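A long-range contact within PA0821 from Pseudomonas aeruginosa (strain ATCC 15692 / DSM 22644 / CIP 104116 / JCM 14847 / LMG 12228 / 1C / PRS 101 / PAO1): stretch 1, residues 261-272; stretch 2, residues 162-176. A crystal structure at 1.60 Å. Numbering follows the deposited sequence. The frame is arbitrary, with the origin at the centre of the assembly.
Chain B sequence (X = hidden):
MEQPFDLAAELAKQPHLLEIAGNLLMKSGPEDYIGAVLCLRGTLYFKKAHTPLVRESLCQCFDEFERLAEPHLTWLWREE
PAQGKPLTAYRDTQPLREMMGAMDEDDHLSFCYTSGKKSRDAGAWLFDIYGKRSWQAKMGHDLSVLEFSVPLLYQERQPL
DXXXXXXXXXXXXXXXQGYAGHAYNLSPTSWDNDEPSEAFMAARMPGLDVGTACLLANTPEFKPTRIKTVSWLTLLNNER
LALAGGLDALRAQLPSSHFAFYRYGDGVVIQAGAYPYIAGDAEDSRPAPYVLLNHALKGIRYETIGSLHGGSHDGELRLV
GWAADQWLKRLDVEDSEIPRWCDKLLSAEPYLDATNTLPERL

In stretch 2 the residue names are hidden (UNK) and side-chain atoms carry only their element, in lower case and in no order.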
# COMPACT_ATOMS: atom_id res chain seq x y z
N PHE B 261 -18.95 -20.84 -18.66
CA PHE B 261 -19.74 -21.47 -17.62
C PHE B 261 -19.52 -22.97 -17.66
O PHE B 261 -19.64 -23.60 -18.72
CB PHE B 261 -21.23 -21.14 -17.78
CG PHE B 261 -21.50 -19.67 -17.75
CD1 PHE B 261 -21.34 -18.90 -18.89
CD2 PHE B 261 -21.88 -19.04 -16.57
CE1 PHE B 261 -21.57 -17.54 -18.86
CE2 PHE B 261 -22.12 -17.68 -16.54
CZ PHE B 261 -21.96 -16.93 -17.68
N TYR B 262 -19.16 -23.54 -16.51
CA TYR B 262 -18.94 -24.96 -16.37
C TYR B 262 -19.99 -25.51 -15.42
O TYR B 262 -19.93 -25.28 -14.21
CB TYR B 262 -17.52 -25.26 -15.88
CG TYR B 262 -16.46 -24.67 -16.77
CD1 TYR B 262 -16.09 -25.29 -17.96
CD2 TYR B 262 -15.83 -23.48 -16.43
CE1 TYR B 262 -15.13 -24.75 -18.78
CE2 TYR B 262 -14.85 -22.93 -17.24
CZ TYR B 262 -14.51 -23.56 -18.41
OH TYR B 262 -13.54 -23.01 -19.22
N ARG B 263 -20.95 -26.23 -15.98
CA ARG B 263 -21.93 -26.95 -15.17
C ARG B 263 -21.30 -28.27 -14.76
O ARG B 263 -21.17 -29.19 -15.56
CB ARG B 263 -23.23 -27.15 -15.94
CG ARG B 263 -24.28 -26.10 -15.60
CD ARG B 263 -25.60 -26.31 -16.34
NE ARG B 263 -26.20 -27.61 -16.07
CZ ARG B 263 -26.52 -28.49 -17.01
NH1 ARG B 263 -26.32 -28.20 -18.29
NH2 ARG B 263 -27.06 -29.65 -16.67
N TYR B 264 -20.85 -28.33 -13.52
CA TYR B 264 -20.64 -29.60 -12.86
C TYR B 264 -22.01 -29.97 -12.27
O TYR B 264 -23.01 -29.32 -12.55
CB TYR B 264 -19.49 -29.48 -11.85
CG TYR B 264 -19.83 -28.60 -10.69
CD1 TYR B 264 -19.67 -27.22 -10.75
CD2 TYR B 264 -20.34 -29.15 -9.52
CE1 TYR B 264 -20.01 -26.43 -9.69
CE2 TYR B 264 -20.68 -28.37 -8.46
CZ TYR B 264 -20.51 -27.01 -8.54
OH TYR B 264 -20.86 -26.25 -7.47
N GLY B 265 -22.07 -31.02 -11.47
CA GLY B 265 -23.33 -31.55 -10.99
C GLY B 265 -24.39 -30.60 -10.47
O GLY B 265 -25.41 -30.37 -11.13
N ASP B 266 -24.19 -30.05 -9.27
CA ASP B 266 -25.22 -29.29 -8.58
C ASP B 266 -24.81 -27.84 -8.38
O ASP B 266 -25.08 -27.23 -7.34
CB ASP B 266 -25.56 -29.93 -7.24
CG ASP B 266 -24.45 -29.78 -6.24
OD1 ASP B 266 -23.30 -30.09 -6.60
OD2 ASP B 266 -24.71 -29.31 -5.11
N GLY B 267 -24.16 -27.27 -9.38
CA GLY B 267 -23.78 -25.87 -9.34
C GLY B 267 -23.07 -25.51 -10.62
O GLY B 267 -23.04 -26.29 -11.57
N VAL B 268 -22.48 -24.32 -10.63
CA VAL B 268 -21.78 -23.83 -11.80
C VAL B 268 -20.50 -23.14 -11.36
O VAL B 268 -20.43 -22.53 -10.29
CB VAL B 268 -22.67 -22.88 -12.64
CG1 VAL B 268 -23.01 -21.61 -11.86
CG2 VAL B 268 -22.03 -22.55 -13.98
N VAL B 269 -19.46 -23.26 -12.19
CA VAL B 269 -18.26 -22.44 -12.08
C VAL B 269 -18.27 -21.43 -13.22
O VAL B 269 -18.45 -21.80 -14.38
CB VAL B 269 -16.97 -23.28 -12.11
CG1 VAL B 269 -15.73 -22.35 -12.14
CG2 VAL B 269 -16.90 -24.19 -10.90
N ILE B 270 -18.08 -20.17 -12.88
CA ILE B 270 -18.00 -19.08 -13.85
C ILE B 270 -16.53 -18.71 -14.01
O ILE B 270 -15.83 -18.50 -13.02
CB ILE B 270 -18.82 -17.87 -13.39
CG1 ILE B 270 -20.26 -18.28 -13.09
CG2 ILE B 270 -18.76 -16.75 -14.43
CD1 ILE B 270 -21.10 -17.19 -12.49
N GLN B 271 -16.07 -18.64 -15.26
CA GLN B 271 -14.72 -18.19 -15.58
C GLN B 271 -14.82 -16.76 -16.11
O GLN B 271 -15.47 -16.52 -17.13
CB GLN B 271 -14.06 -19.11 -16.61
CG GLN B 271 -12.70 -18.59 -17.10
CD GLN B 271 -12.06 -19.51 -18.14
OE1 GLN B 271 -12.45 -20.67 -18.30
NE2 GLN B 271 -11.06 -18.99 -18.84
N ALA B 272 -14.18 -15.82 -15.41
CA ALA B 272 -14.26 -14.41 -15.77
C ALA B 272 -12.97 -14.01 -16.47
O ALA B 272 -12.02 -13.53 -15.83
CB ALA B 272 -14.50 -13.55 -14.53
N UNK B 162 -4.64 -25.95 -13.86
CA UNK B 162 -5.32 -25.54 -12.64
C UNK B 162 -6.83 -25.48 -12.85
O UNK B 162 -7.61 -25.94 -12.01
c UNK B 162 -5.75 -23.30 -8.61
c UNK B 162 -6.92 -22.61 -8.80
c UNK B 162 -4.79 -24.18 -12.16
c UNK B 162 -5.53 -23.62 -10.99
c UNK B 162 -7.41 -22.42 -10.09
c UNK B 162 -6.71 -22.91 -11.16
c UNK B 162 -5.05 -23.81 -9.70
N UNK B 163 -7.25 -24.91 -13.98
CA UNK B 163 -8.67 -24.84 -14.29
C UNK B 163 -9.31 -26.23 -14.27
O UNK B 163 -10.39 -26.42 -13.69
c UNK B 163 -8.85 -24.16 -15.65
c UNK B 163 -10.24 -24.12 -16.26
c UNK B 163 -11.20 -23.41 -15.35
c UNK B 163 -10.16 -23.44 -17.63
N UNK B 164 -8.66 -27.22 -14.89
CA UNK B 164 -9.17 -28.58 -14.88
C UNK B 164 -9.29 -29.12 -13.46
O UNK B 164 -10.27 -29.79 -13.12
c UNK B 164 -8.84 -30.88 -15.92
c UNK B 164 -10.04 -30.89 -16.86
c UNK B 164 -8.28 -29.49 -15.72
o UNK B 164 -9.91 -30.57 -18.05
n UNK B 164 -11.21 -31.23 -16.33
N UNK B 165 -8.29 -28.84 -12.61
CA UNK B 165 -8.37 -29.28 -11.22
C UNK B 165 -9.56 -28.65 -10.51
O UNK B 165 -10.30 -29.33 -9.79
c UNK B 165 -4.63 -29.05 -10.02
c UNK B 165 -7.08 -28.93 -10.47
c UNK B 165 -5.77 -29.60 -10.88
c UNK B 165 -5.87 -31.12 -10.76
N UNK B 166 -9.76 -27.34 -10.69
CA UNK B 166 -10.84 -26.66 -9.99
C UNK B 166 -12.19 -27.24 -10.36
O UNK B 166 -13.03 -27.49 -9.48
c UNK B 166 -11.63 -24.33 -9.35
c UNK B 166 -13.69 -23.18 -8.86
c UNK B 166 -10.78 -25.15 -10.27
c UNK B 166 -11.15 -23.95 -8.11
c UNK B 166 -13.20 -22.81 -7.63
c UNK B 166 -11.93 -23.20 -7.25
c UNK B 166 -12.91 -23.93 -9.72
N UNK B 167 -12.41 -27.50 -11.64
CA UNK B 167 -13.67 -28.11 -12.07
C UNK B 167 -13.78 -29.54 -11.57
O UNK B 167 -14.84 -29.96 -11.08
c UNK B 167 -14.52 -25.60 -13.40
c UNK B 167 -13.80 -28.04 -13.60
c UNK B 167 -13.64 -26.60 -14.10
c UNK B 167 -15.13 -28.63 -14.04
N UNK B 168 -12.71 -30.33 -11.70
CA UNK B 168 -12.73 -31.71 -11.23
C UNK B 168 -13.03 -31.78 -9.74
O UNK B 168 -13.80 -32.64 -9.30
c UNK B 168 -11.41 -32.41 -11.54
o UNK B 168 -10.19 -33.31 -13.40
c UNK B 168 -11.26 -32.79 -13.01
o UNK B 168 -12.21 -32.56 -13.78
N UNK B 169 -12.42 -30.88 -8.96
CA UNK B 169 -12.65 -30.91 -7.51
C UNK B 169 -14.07 -30.49 -7.18
O UNK B 169 -14.70 -31.07 -6.29
c UNK B 169 -11.66 -29.98 -6.78
c UNK B 169 -9.24 -29.58 -6.27
c UNK B 169 -7.50 -31.01 -7.06
c UNK B 169 -7.90 -29.90 -6.36
c UNK B 169 -10.20 -30.36 -6.90
c UNK B 169 -9.79 -31.48 -7.59
c UNK B 169 -8.45 -31.81 -7.69
N UNK B 170 -14.58 -29.47 -7.86
CA UNK B 170 -15.96 -29.04 -7.64
C UNK B 170 -16.92 -30.18 -7.92
O UNK B 170 -17.89 -30.40 -7.18
c UNK B 170 -16.29 -27.84 -8.52
N UNK B 171 -16.66 -30.92 -9.00
CA UNK B 171 -17.52 -32.03 -9.39
C UNK B 171 -17.60 -33.09 -8.30
O UNK B 171 -18.68 -33.64 -8.05
c UNK B 171 -17.75 -33.37 -12.91
n UNK B 171 -16.36 -33.21 -13.32
c UNK B 171 -15.98 -32.57 -14.43
c UNK B 171 -17.90 -33.57 -11.41
c UNK B 171 -16.99 -32.61 -10.70
n UNK B 171 -16.90 -32.03 -15.22
n UNK B 171 -14.70 -32.46 -14.74
N UNK B 172 -16.49 -33.37 -7.63
CA UNK B 172 -16.51 -34.44 -6.60
C UNK B 172 -16.99 -33.95 -5.23
O UNK B 172 -17.51 -34.76 -4.52
c UNK B 172 -14.08 -35.04 -7.26
n UNK B 172 -10.89 -34.85 -8.21
c UNK B 172 -11.46 -35.90 -8.75
n UNK B 172 -11.02 -36.35 -9.90
c UNK B 172 -15.13 -34.95 -6.19
n UNK B 172 -12.45 -36.49 -8.14
c UNK B 172 -13.02 -36.04 -6.90
N UNK B 173 -16.76 -32.68 -4.89
CA UNK B 173 -17.05 -32.24 -3.53
C UNK B 173 -18.39 -31.54 -3.41
O UNK B 173 -18.85 -31.31 -2.28
c UNK B 173 -15.94 -31.30 -3.04
c UNK B 173 -14.51 -33.09 -2.01
c UNK B 173 -13.50 -30.88 -2.61
c UNK B 173 -14.54 -31.92 -2.99
N UNK B 174 -19.03 -31.20 -4.54
CA UNK B 174 -20.28 -30.45 -4.59
C UNK B 174 -20.27 -29.30 -3.57
O UNK B 174 -21.08 -29.28 -2.65
o UNK B 174 -23.28 -33.01 -6.93
c UNK B 174 -21.48 -31.36 -4.39
c UNK B 174 -21.51 -32.50 -5.42
o UNK B 174 -23.62 -33.39 -4.79
c UNK B 174 -22.90 -33.00 -5.73
N UNK B 175 -19.37 -28.33 -3.74
CA UNK B 175 -19.18 -27.30 -2.71
C UNK B 175 -20.36 -26.35 -2.61
O UNK B 175 -21.17 -26.23 -3.53
c UNK B 175 -18.45 -28.16 -4.87
c UNK B 175 -17.30 -27.45 -4.23
c UNK B 175 -17.92 -26.56 -3.18
N UNK B 176 -20.41 -25.65 -1.48
CA UNK B 176 -21.43 -24.62 -1.30
C UNK B 176 -21.07 -23.35 -2.07
O UNK B 176 -21.95 -22.68 -2.62
o UNK B 176 -23.07 -27.43 0.66
o UNK B 176 -24.07 -25.52 1.13
c UNK B 176 -21.58 -24.29 0.18
c UNK B 176 -23.05 -26.21 0.95
c UNK B 176 -21.71 -25.52 1.08
O HOH W 1 -21.99 -27.59 -5.63

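Position 162 carries seven carbons, one followed by a ring of six. It stays out of reach of stretch 1. This is F162.

Position 163 has four carbons, forked at the second. Its CA-to-CB bond points toward stretch 1, and one methyl of the fork lies near the Y262 ring. It is L163. Its CD2 is 3.8 Å from Y262 OH and 3.7 Å from Q271 OE1. Those two polar atoms are paired with each other, Y262 OH donating to Q271 OE1 at 2.7 Å, so the leucine packs against a satisfied pair.

Position 164 has three carbons, the third carrying one oxygen and one nitrogen. It does not touch stretch 1. The amide makes it Q164.

Position 165 has four carbons, forked at the second. It is out of reach. It is L165.

Position 166 shows one carbon and a six-carbon ring. The bond to CB points sideways, but the ring end comes nearer and meets V269. It is F166. V269 CG2 sits at the ring edge, 3.9 Å from F166 CE2.

Position 167 has four carbons, forked at the first, with one arm two carbons long. Its end reaches Y262 and V269. This is I167. CD1 is 3.6 Å from V269 CB and 3.9 Å from Y262 CB, bridging the two strands.

Position 168 has two carbons, the second carrying two oxygens. Its CA-to-CB bond points away, and it does not touch stretch 1. It is D168, and Q164 NE2 donates to its OD1 at 3.0 Å.

Position 169 is one carbon and a six-carbon ring, out of reach: F169.

Position 170 has a single carbon, pointing toward the face of the Y264 ring. It is A170. Its CB lies 4.0 Å from the ring centroid of Y264, almost on the ring normal, a CH-pi contact.

Position 171 has three carbons, a nitrogen, then a carbon with two more nitrogens. Its CB is 4.2 Å from Y264 CB. It is R171. Its NH2 forms a salt bridge with D168 OD1 at 2.7 Å.

Position 172 has the same guanidinium pattern. Its CA-to-CB bond points away, and the side chain does not touch stretch 1. It is R172.

Position 173 has four carbons, forked at the second, and its end leads away. It is L173, the last helical residue.

Position 174 has three carbons, the third carrying two oxygens, one of them close to D266. It is E174, with positive phi. Its OE2 is 2.9 Å from D266 OD1. Both are acceptors of like charge, so this is no hydrogen bond.

Position 175 has three carbons closing a ring onto the backbone N, and the ring packs against Y264. It is P175. Its CD is 4.2 Å from Y264 CE2.

Position 176 has three carbons, the third carrying two oxygens, and makes no contact. It is E176.

The contact is mainly apolar: Y262, Y264 and V269 pack against the helix, and no direct hydrogen bond crosses. At the helix's C-terminal end, water 1 links the stretches. It donates to P175 O (2.6 Å) and D266 OD1 (3.0 Å) and hydrogen-bonds Y264 OH (2.5 Å).

Stretch 2, residues 162-176: FLQLFIDFARRLEPE
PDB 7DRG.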